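Local coordinates for probable transcriptional regulator (Rhodococcus jostii, PDB 3ON2), which is of unknown function but probably binds DNA as a transcriptional regulator of the TetR family, at residues A[61-72]-A[121-131]. Residues are numbered along the deposited sequence; the frame is centred on the assembly and turned at random.
Sequences DALAESGFLRLT and ASQVVEAGHAS
Phe68 has CG anti to its carbonyl carbon (chi1 -78°), which lays the ring over the backbone of Gly128. Gly128 CA sits 3.6 Å from the centroid of the Phe68 ring, a CH-pi contact over one face. Ser131 OG lies at the ring edge, and Phe68 CB meets Ala127 CB at 3.7 Å. Val124 holds CG1 anti to the backbone N (chi1 176°). This branch faces Ala64 and the Phe68 ring, while Val124 CG2 lies 3.3 Å from Asp61 O. Phe68 and Val124 are each a knob in a hole of the other helix. A serine in place of Phe68 would probably leave Gly128 without its covering ring and open a gap beside Val124. Thr72 OG1 and Ser131 OG share a 2.7 Å hydrogen bond. One water joins Thr72 OG1 to Ala127 O. Another joins Asp61 OD1 to Ala121 N at the N-cap; Gln57 and Asn114 also bind that carboxylate oxygen. Glu65 lays its carboxylate against CB and CG of Gln123, the side chains crossing at about a right angle. The segment axes, nearly parallel (17°), come within 8.3 Å. Helices 56-81 and 122-144 thus pack in a TetR-type fold, where Phe68, Leu71, Gly128 and Ser131 line a pocket holding a polyether, probably from the crystallisation liquor.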
ATOM      1  N   ASP A  61       7.849   1.135  12.508  1.00 15.71           N
ATOM      2  CA  ASP A  61       8.367   1.967  11.420  1.00 15.85           C
ATOM      3  C   ASP A  61       8.842   1.070  10.260  1.00 15.65           C
ATOM      4  O   ASP A  61       8.594   1.386   9.098  1.00 14.84           O
ATOM      5  CB  ASP A  61       9.535   2.840  11.904  1.00 17.30           C
ATOM      6  CG  ASP A  61       9.098   3.993  12.844  1.00 20.17           C
ATOM      7  OD1 ASP A  61       7.872   4.237  13.032  1.00 22.15           O
ATOM      8  OD2 ASP A  61      10.010   4.680  13.380  1.00 23.81           O
ATOM      9  N   ALA A  62       9.528  -0.030  10.594  1.00 15.49           N
ATOM     10  CA  ALA A  62      10.008  -1.007   9.608  1.00 15.86           C
ATOM     11  C   ALA A  62       8.864  -1.695   8.860  1.00 15.84           C
ATOM     12  O   ALA A  62       8.943  -1.841   7.645  1.00 15.84           O
ATOM     13  CB  ALA A  62      10.932  -2.047  10.258  1.00 15.97           C
ATOM     14  N   LEU A  63       7.813  -2.096   9.577  1.00 15.67           N
ATOM     15  CA  LEU A  63       6.613  -2.684   8.963  1.00 15.82           C
ATOM     16  C   LEU A  63       5.912  -1.713   8.025  1.00 16.11           C
ATOM     17  O   LEU A  63       5.552  -2.058   6.890  1.00 15.65           O
ATOM     18  CB  LEU A  63       5.619  -3.087  10.056  1.00 16.54           C
ATOM     19  CG  LEU A  63       5.888  -4.419  10.744  1.00 17.31           C
ATOM     20  CD1 LEU A  63       5.041  -4.545  12.030  1.00 20.42           C
ATOM     21  CD2 LEU A  63       5.577  -5.559   9.773  1.00 19.95           C
ATOM     22  N   ALA A  64       5.761  -0.480   8.501  1.00 16.36           N
ATOM     23  CA  ALA A  64       5.136   0.589   7.716  1.00 16.94           C
ATOM     24  C   ALA A  64       5.955   0.887   6.453  1.00 17.35           C
ATOM     25  O   ALA A  64       5.398   0.996   5.357  1.00 17.20           O
ATOM     26  CB  ALA A  64       4.982   1.840   8.571  1.00 16.65           C
ATOM     27  N   GLU A  65       7.267   1.035   6.601  1.00 18.19           N
ATOM     28  CA  GLU A  65       8.153   1.281   5.443  1.00 18.94           C
ATOM     29  C   GLU A  65       8.076   0.145   4.420  1.00 18.93           C
ATOM     30  O   GLU A  65       7.903   0.380   3.224  1.00 19.00           O
ATOM     31  CB  GLU A  65       9.605   1.477   5.905  1.00 19.88           C
ATOM     32  CG  GLU A  65      10.512   2.053   4.809  1.00 22.33           C
ATOM     33  CD  GLU A  65      11.981   1.754   5.045  1.00 26.21           C
ATOM     34  OE1 GLU A  65      12.300   0.859   5.871  1.00 27.21           O
ATOM     35  OE2 GLU A  65      12.815   2.405   4.388  1.00 28.16           O
ATOM     36  N   SER A  66       8.171  -1.083   4.916  1.00 18.69           N
ATOM     37  CA  SER A  66       8.054  -2.272   4.091  1.00 19.50           C
ATOM     38  C   SER A  66       6.704  -2.351   3.357  1.00 18.35           C
ATOM     39  O   SER A  66       6.647  -2.801   2.196  1.00 17.65           O
ATOM     40  CB  SER A  66       8.214  -3.511   4.962  1.00 19.93           C
ATOM     41  OG  SER A  66       7.991  -4.666   4.180  1.00 25.06           O
ATOM     42  N   GLY A  67       5.636  -1.953   4.044  1.00 16.64           N
ATOM     43  CA  GLY A  67       4.309  -1.894   3.446  1.00 15.85           C
ATOM     44  C   GLY A  67       4.223  -0.959   2.248  1.00 15.61           C
ATOM     45  O   GLY A  67       3.687  -1.315   1.204  1.00 14.94           O
ATOM     46  N   PHE A  68       4.753   0.247   2.393  1.00 15.65           N
ATOM     47  CA  PHE A  68       4.786   1.176   1.280  1.00 16.25           C
ATOM     48  C   PHE A  68       5.661   0.678   0.153  1.00 16.23           C
ATOM     49  O   PHE A  68       5.265   0.747  -1.011  1.00 15.73           O
ATOM     50  CB  PHE A  68       5.208   2.579   1.722  1.00 16.22           C
ATOM     51  CG  PHE A  68       4.111   3.347   2.375  1.00 17.57           C
ATOM     52  CD1 PHE A  68       3.005   3.784   1.631  1.00 17.23           C
ATOM     53  CD2 PHE A  68       4.171   3.617   3.740  1.00 18.26           C
ATOM     54  CE1 PHE A  68       1.994   4.489   2.233  1.00 18.47           C
ATOM     55  CE2 PHE A  68       3.162   4.313   4.369  1.00 19.64           C
ATOM     56  CZ  PHE A  68       2.074   4.761   3.624  1.00 21.08           C
ATOM     57  N   LEU A  69       6.840   0.147   0.486  1.00 17.32           N
ATOM     58  CA  LEU A  69       7.744  -0.380  -0.556  1.00 17.64           C
ATOM     59  C   LEU A  69       7.036  -1.445  -1.393  1.00 17.62           C
ATOM     60  O   LEU A  69       7.110  -1.449  -2.645  1.00 18.12           O
ATOM     61  CB  LEU A  69       9.025  -0.939   0.081  1.00 18.76           C
ATOM     62  CG  LEU A  69       9.958   0.158   0.607  1.00 20.04           C
ATOM     63  CD1 LEU A  69      11.156  -0.467   1.317  1.00 24.03           C
ATOM     64  CD2 LEU A  69      10.436   1.093  -0.504  1.00 22.08           C
ATOM     65  N   ARG A  70       6.314  -2.323  -0.708  1.00 16.80           N
ATOM     66  CA  ARG A  70       5.561  -3.396  -1.357  1.00 17.27           C
ATOM     67  C   ARG A  70       4.357  -2.893  -2.141  1.00 16.49           C
ATOM     68  O   ARG A  70       4.032  -3.451  -3.199  1.00 16.44           O
ATOM     69  CB  ARG A  70       5.147  -4.464  -0.340  1.00 17.32           C
ATOM     70  CG  ARG A  70       6.339  -5.286   0.146  1.00 19.72           C
ATOM     71  CD  ARG A  70       5.847  -6.405   1.016  1.00 22.64           C
ATOM     72  NE  ARG A  70       5.745  -5.953   2.378  1.00 26.31           N
ATOM     73  CZ  ARG A  70       4.900  -6.460   3.266  1.00 28.41           C
ATOM     74  NH1 ARG A  70       4.026  -7.412   2.910  1.00 30.04           N
ATOM     75  NH2 ARG A  70       4.910  -5.984   4.502  1.00 28.35           N
ATOM     76  N   LEU A  71       3.701  -1.849  -1.638  1.00 16.09           N
ATOM     77  CA  LEU A  71       2.593  -1.241  -2.380  1.00 15.98           C
ATOM     78  C   LEU A  71       3.101  -0.608  -3.674  1.00 16.26           C
ATOM     79  O   LEU A  71       2.492  -0.781  -4.738  1.00 14.69           O
ATOM     80  CB  LEU A  71       1.848  -0.190  -1.534  1.00 16.22           C
ATOM     81  CG  LEU A  71       0.803   0.684  -2.263  1.00 16.12           C
ATOM     82  CD1 LEU A  71      -0.346  -0.156  -2.928  1.00 13.32           C
ATOM     83  CD2 LEU A  71       0.226   1.703  -1.286  1.00 15.09           C
ATOM     84  N   THR A  72       4.210   0.129  -3.584  1.00 16.60           N
ATOM     85  CA  THR A  72       4.829   0.678  -4.789  1.00 17.56           C
ATOM     86  C   THR A  72       5.196  -0.439  -5.789  1.00 17.29           C
ATOM     87  O   THR A  72       4.885  -0.348  -6.974  1.00 17.84           O
ATOM     88  CB  THR A  72       6.074   1.540  -4.455  1.00 18.09           C
ATOM     89  OG1 THR A  72       5.679   2.642  -3.635  1.00 18.54           O
ATOM     90  CG2 THR A  72       6.733   2.075  -5.745  1.00 19.75           C
ATOM     91  N   ALA A 121       8.742   8.702  11.148  1.00 30.62           N
ATOM     92  CA  ALA A 121      10.102   8.558  10.631  1.00 30.47           C
ATOM     93  C   ALA A 121      10.198   8.923   9.141  1.00 30.12           C
ATOM     94  O   ALA A 121       9.327   8.577   8.334  1.00 29.96           O
ATOM     95  CB  ALA A 121      10.662   7.150  10.907  1.00 30.90           C
ATOM     96  N   SER A 122      11.259   9.647   8.801  1.00 30.05           N
ATOM     97  CA  SER A 122      11.503  10.099   7.427  1.00 29.82           C
ATOM     98  C   SER A 122      11.514   8.961   6.389  1.00 28.78           C
ATOM     99  O   SER A 122      11.032   9.143   5.268  1.00 28.19           O
ATOM    100  CB  SER A 122      12.816  10.879   7.354  1.00 30.59           C
ATOM    101  OG  SER A 122      13.884  10.109   7.893  1.00 33.02           O
ATOM    102  N   GLN A 123      12.041   7.787   6.749  1.00 27.69           N
ATOM    103  CA  GLN A 123      12.073   6.691   5.775  1.00 26.97           C
ATOM    104  C   GLN A 123      10.663   6.179   5.462  1.00 26.62           C
ATOM    105  O   GLN A 123      10.393   5.777   4.324  1.00 26.59           O
ATOM    106  CB  GLN A 123      13.017   5.552   6.178  1.00 26.75           C
ATOM    107  CG  GLN A 123      12.529   4.650   7.304  1.00 26.08           C
ATOM    108  CD  GLN A 123      12.817   5.202   8.699  1.00 28.61           C
ATOM    109  OE1 GLN A 123      13.266   6.354   8.869  1.00 26.92           O
ATOM    110  NE2 GLN A 123      12.566   4.368   9.717  1.00 29.21           N
ATOM    111  N   VAL A 124       9.770   6.222   6.460  1.00 25.90           N
ATOM    112  CA  VAL A 124       8.354   5.901   6.231  1.00 25.14           C
ATOM    113  C   VAL A 124       7.720   6.971   5.331  1.00 26.03           C
ATOM    114  O   VAL A 124       7.060   6.639   4.322  1.00 25.93           O
ATOM    115  CB  VAL A 124       7.548   5.751   7.542  1.00 24.35           C
ATOM    116  CG1 VAL A 124       6.066   5.512   7.238  1.00 23.37           C
ATOM    117  CG2 VAL A 124       8.120   4.586   8.406  1.00 22.91           C
ATOM    118  N   VAL A 125       7.902   8.242   5.706  1.00 26.34           N
ATOM    119  CA  VAL A 125       7.364   9.359   4.920  1.00 27.11           C
ATOM    120  C   VAL A 125       7.811   9.256   3.454  1.00 27.51           C
ATOM    121  O   VAL A 125       6.975   9.368   2.552  1.00 27.69           O
ATOM    122  CB  VAL A 125       7.742  10.749   5.516  1.00 27.02           C
ATOM    123  CG1 VAL A 125       7.255  11.883   4.604  1.00 27.60           C
ATOM    124  CG2 VAL A 125       7.168  10.915   6.923  1.00 26.97           C
ATOM    125  N   GLU A 126       9.109   9.015   3.225  1.00 27.85           N
ATOM    126  CA  GLU A 126       9.675   8.911   1.852  1.00 28.30           C
ATOM    127  C   GLU A 126       9.120   7.738   1.041  1.00 27.31           C
ATOM    128  O   GLU A 126       8.849   7.867  -0.157  1.00 26.62           O
ATOM    129  CB  GLU A 126      11.205   8.803   1.897  1.00 29.49           C
ATOM    130  CG  GLU A 126      11.921  10.124   2.221  1.00 33.88           C
ATOM    131  CD  GLU A 126      13.423   9.951   2.469  1.00 39.04           C
ATOM    132  OE1 GLU A 126      13.979   8.902   2.043  1.00 41.86           O
ATOM    133  OE2 GLU A 126      14.044  10.863   3.084  1.00 41.72           O
ATOM    134  N   ALA A 127       8.987   6.588   1.698  1.00 26.55           N
ATOM    135  CA  ALA A 127       8.394   5.401   1.088  1.00 25.84           C
ATOM    136  C   ALA A 127       6.932   5.659   0.661  1.00 25.82           C
ATOM    137  O   ALA A 127       6.538   5.263  -0.436  1.00 25.59           O
ATOM    138  CB  ALA A 127       8.485   4.212   2.055  1.00 25.75           C
ATOM    139  N   GLY A 128       6.149   6.322   1.520  1.00 25.66           N
ATOM    140  CA  GLY A 128       4.747   6.674   1.222  1.00 26.07           C
ATOM    141  C   GLY A 128       4.625   7.636   0.041  1.00 26.98           C
ATOM    142  O   GLY A 128       3.735   7.488  -0.843  1.00 27.00           O
ATOM    143  N   HIS A 129       5.525   8.612  -0.008  0.50 26.77           N
ATOM    144  CA  HIS A 129       5.556   9.564  -1.119  0.50 27.25           C
ATOM    145  C   HIS A 129       5.915   8.908  -2.454  0.50 26.94           C
ATOM    146  O   HIS A 129       5.467   9.368  -3.504  0.50 27.17           O
ATOM    147  CB  HIS A 129       6.476  10.751  -0.800  0.50 27.44           C
ATOM    148  CG  HIS A 129       5.939  11.649   0.270  0.50 28.26           C
ATOM    149  ND1 HIS A 129       6.409  12.929   0.480  0.50 29.79           N
ATOM    150  CD2 HIS A 129       4.946  11.459   1.173  0.50 28.86           C
ATOM    151  CE1 HIS A 129       5.748  13.480   1.483  0.50 29.61           C
ATOM    152  NE2 HIS A 129       4.851  12.611   1.917  0.50 29.96           N
ATOM    153  N   ALA A 130       6.688   7.824  -2.417  1.00 26.69           N
ATOM    154  CA  ALA A 130       7.029   7.090  -3.654  1.00 26.22           C
ATOM    155  C   ALA A 130       5.836   6.445  -4.364  1.00 25.64           C
ATOM    156  O   ALA A 130       5.754   6.485  -5.598  1.00 25.20           O
ATOM    157  CB  ALA A 130       8.128   6.029  -3.376  1.00 26.72           C
ATOM    158  N   SER A 131       4.927   5.843  -3.586  1.00 25.13           N
ATOM    159  CA  SER A 131       3.716   5.233  -4.130  1.00 25.07           C
ATOM    160  C   SER A 131       2.911   6.326  -4.850  1.00 24.36           C
ATOM    161  O   SER A 131       2.430   6.136  -5.977  1.00 23.93           O
ATOM    162  CB  SER A 131       2.891   4.545  -2.999  1.00 25.95           C
ATOM    163  OG  SER A 131       3.681   3.703  -2.102  1.00 27.34           O
TER
HETATM  164  O   HOH W   1       7.198   6.542  11.833  1.00 25.09           O
HETATM  165  O   HOH W   2      12.073   1.822   9.046  1.00 29.71           O
HETATM  166  O   HOH W   3       7.710   3.078  -1.860  1.00 21.16           O